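Local coordinates for protein L-isoleucine-4-hydroxylase (Bacillus thuringiensis, PDB 6LNH) that hydroxylates free L-isoleucine to (4S)-4-hydroxy-L-isoleucine, using ferrous iron, molecular oxygen and 2-oxoglutarate, at residues S47-T50 and Q51-D55. Numbering follows the deposited sequence.
Sequences SLLT and QAQLD
The amide of Gln-53 turns one face to Leu-49, whose isobutyl group lies flat over it, with CG 3.7 Å from NE2 and CD1 on the same side. The two chains cross at a slant. With CG of Leu-49 anti to its backbone N (chi1 -180°), the branch runs next to this amide, one helical turn on. NE2 donates a hydrogen bond to Met-182 O of strand 176-184, which probably fixes the rotation of the group.

Gln-51 bends back along the helix, CG beside its own N (chi1 -51°), and its extended chain passes Ser-47 O, 3.3 Å from CG. Leu-48 CD2 stands over the Gln-51 amide, on the side facing Ser-47 O, 4.1 Å from OE1. On the next flank Thr-50 and Leu-54 run side by side, with CG2 and CD1 4.1 Å apart.

The backbone keeps the i to i+4 bonding of an alpha-helix: Gln-53 N to Leu-49 O is 2.8 Å, Ala-52 N to Leu-48 O 3.0 Å, Leu-54 N to Thr-50 O 3.0 Å, and the bond from Gln-51 N to Ser-47 O is weak.

Helix 44-54 lies against strand 176-184 of the large antiparallel sheet through Ala-52 and Gln-53, while Leu-48 and Leu-49 meet helix 120-134 and Ala-52 touches Phe-116 of helix 114-117. Thr-50 packs on Tyr-57, and Leu-54 on Leu-54, both of the second subunit.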
ATOM      1  N   SER C  47       5.937 -17.755 -16.454  1.00 50.90           N
ATOM      2  CA  SER C  47       6.378 -19.039 -15.857  1.00 49.69           C
ATOM      3  C   SER C  47       7.877 -18.979 -15.549  1.00 44.12           C
ATOM      4  O   SER C  47       8.275 -19.503 -14.500  1.00 47.11           O
ATOM      5  CB  SER C  47       6.061 -20.188 -16.773  1.00 46.31           C
ATOM      6  OG  SER C  47       5.134 -21.072 -16.168  1.00 70.73           O
ATOM      7  N   LEU C  48       8.670 -18.365 -16.435  1.00 50.66           N
ATOM      8  CA  LEU C  48      10.099 -18.282 -16.225  1.00 45.44           C
ATOM      9  C   LEU C  48      10.407 -17.354 -15.059  1.00 43.96           C
ATOM     10  O   LEU C  48      11.312 -17.625 -14.262  1.00 49.29           O
ATOM     11  CB  LEU C  48      10.779 -17.843 -17.517  1.00 47.59           C
ATOM     12  CG  LEU C  48      10.686 -18.934 -18.591  1.00 49.60           C
ATOM     13  CD1 LEU C  48      11.135 -18.397 -19.933  1.00 49.41           C
ATOM     14  CD2 LEU C  48      11.490 -20.176 -18.212  1.00 46.94           C
ATOM     15  N   LEU C  49       9.622 -16.283 -14.913  1.00 46.11           N
ATOM     16  CA  LEU C  49       9.768 -15.391 -13.768  1.00 44.54           C
ATOM     17  C   LEU C  49       9.556 -16.126 -12.446  1.00 46.27           C
ATOM     18  O   LEU C  49      10.328 -15.942 -11.498  1.00 44.96           O
ATOM     19  CB  LEU C  49       8.786 -14.230 -13.904  1.00 43.14           C
ATOM     20  CG  LEU C  49       8.782 -13.168 -12.808  1.00 49.75           C
ATOM     21  CD1 LEU C  49      10.145 -12.502 -12.713  1.00 44.45           C
ATOM     22  CD2 LEU C  49       7.699 -12.141 -13.086  1.00 41.61           C
ATOM     23  N   THR C  50       8.522 -16.970 -12.365  1.00 43.66           N
ATOM     24  CA  THR C  50       8.255 -17.697 -11.124  1.00 43.05           C
ATOM     25  C   THR C  50       9.429 -18.591 -10.738  1.00 44.37           C
ATOM     26  O   THR C  50       9.792 -18.673  -9.559  1.00 41.40           O
ATOM     27  CB  THR C  50       6.968 -18.515 -11.250  1.00 41.62           C
ATOM     28  OG1 THR C  50       5.856 -17.629 -11.423  1.00 42.92           O
ATOM     29  CG2 THR C  50       6.737 -19.353  -9.998  1.00 35.94           C
ATOM     30  N   GLN C  51      10.040 -19.266 -11.718  1.00 42.39           N
ATOM     31  CA  GLN C  51      11.188 -20.116 -11.415  1.00 43.78           C
ATOM     32  C   GLN C  51      12.376 -19.286 -10.948  1.00 40.60           C
ATOM     33  O   GLN C  51      13.076 -19.669 -10.002  1.00 40.70           O
ATOM     34  CB  GLN C  51      11.601 -20.931 -12.639  1.00 45.18           C
ATOM     35  CG  GLN C  51      10.506 -21.699 -13.340  1.00 49.53           C
ATOM     36  CD  GLN C  51      11.038 -22.428 -14.564  1.00 61.70           C
ATOM     37  OE1 GLN C  51      12.238 -22.397 -14.845  1.00 60.19           O
ATOM     38  NE2 GLN C  51      10.147 -23.086 -15.295  1.00 52.80           N
ATOM     39  N   ALA C  52      12.629 -18.157 -11.615  1.00 39.22           N
ATOM     40  CA  ALA C  52      13.706 -17.269 -11.192  1.00 39.37           C
ATOM     41  C   ALA C  52      13.445 -16.714  -9.799  1.00 41.79           C
ATOM     42  O   ALA C  52      14.366 -16.611  -8.981  1.00 41.36           O
ATOM     43  CB  ALA C  52      13.880 -16.138 -12.204  1.00 37.02           C
ATOM     44  N   GLN C  53      12.192 -16.356  -9.510  1.00 45.74           N
ATOM     45  CA  GLN C  53      11.874 -15.789  -8.203  1.00 41.72           C
ATOM     46  C   GLN C  53      12.074 -16.817  -7.101  1.00 42.11           C
ATOM     47  O   GLN C  53      12.538 -16.481  -6.006  1.00 44.35           O
ATOM     48  CB  GLN C  53      10.433 -15.280  -8.184  1.00 38.41           C
ATOM     49  CG  GLN C  53      10.200 -13.968  -8.909  1.00 39.33           C
ATOM     50  CD  GLN C  53       8.727 -13.621  -8.987  1.00 45.31           C
ATOM     51  OE1 GLN C  53       7.871 -14.496  -8.867  1.00 48.76           O
ATOM     52  NE2 GLN C  53       8.424 -12.343  -9.179  1.00 44.24           N
ATOM     53  N   LEU C  54      11.742 -18.078  -7.381  1.00 40.27           N
ATOM     54  CA  LEU C  54      11.847 -19.115  -6.366  1.00 41.02           C
ATOM     55  C   LEU C  54      13.295 -19.461  -6.051  1.00 42.10           C
ATOM     56  O   LEU C  54      13.569 -20.009  -4.978  1.00 42.16           O
ATOM     57  CB  LEU C  54      11.097 -20.368  -6.820  1.00 41.09           C
ATOM     58  CG  LEU C  54       9.574 -20.323  -6.692  1.00 42.28           C
ATOM     59  CD1 LEU C  54       8.930 -21.571  -7.290  1.00 35.22           C
ATOM     60  CD2 LEU C  54       9.168 -20.147  -5.242  1.00 37.54           C
ATOM     61  N   ASP C  55      14.224 -19.162  -6.964  1.00 41.07           N
ATOM     62  CA  ASP C  55      15.632 -19.438  -6.710  1.00 42.07           C
ATOM     63  C   ASP C  55      16.207 -18.573  -5.597  1.00 42.08           C
ATOM     64  O   ASP C  55      17.214 -18.957  -4.993  1.00 43.60           O
ATOM     65  CB  ASP C  55      16.452 -19.249  -7.983  1.00 39.54           C
ATOM     66  CG  ASP C  55      17.858 -19.801  -7.849  1.00 42.92           C
ATOM     67  OD1 ASP C  55      17.997 -20.967  -7.425  1.00 46.75           O
ATOM     68  OD2 ASP C  55      18.823 -19.072  -8.161  1.00 48.97           O
TER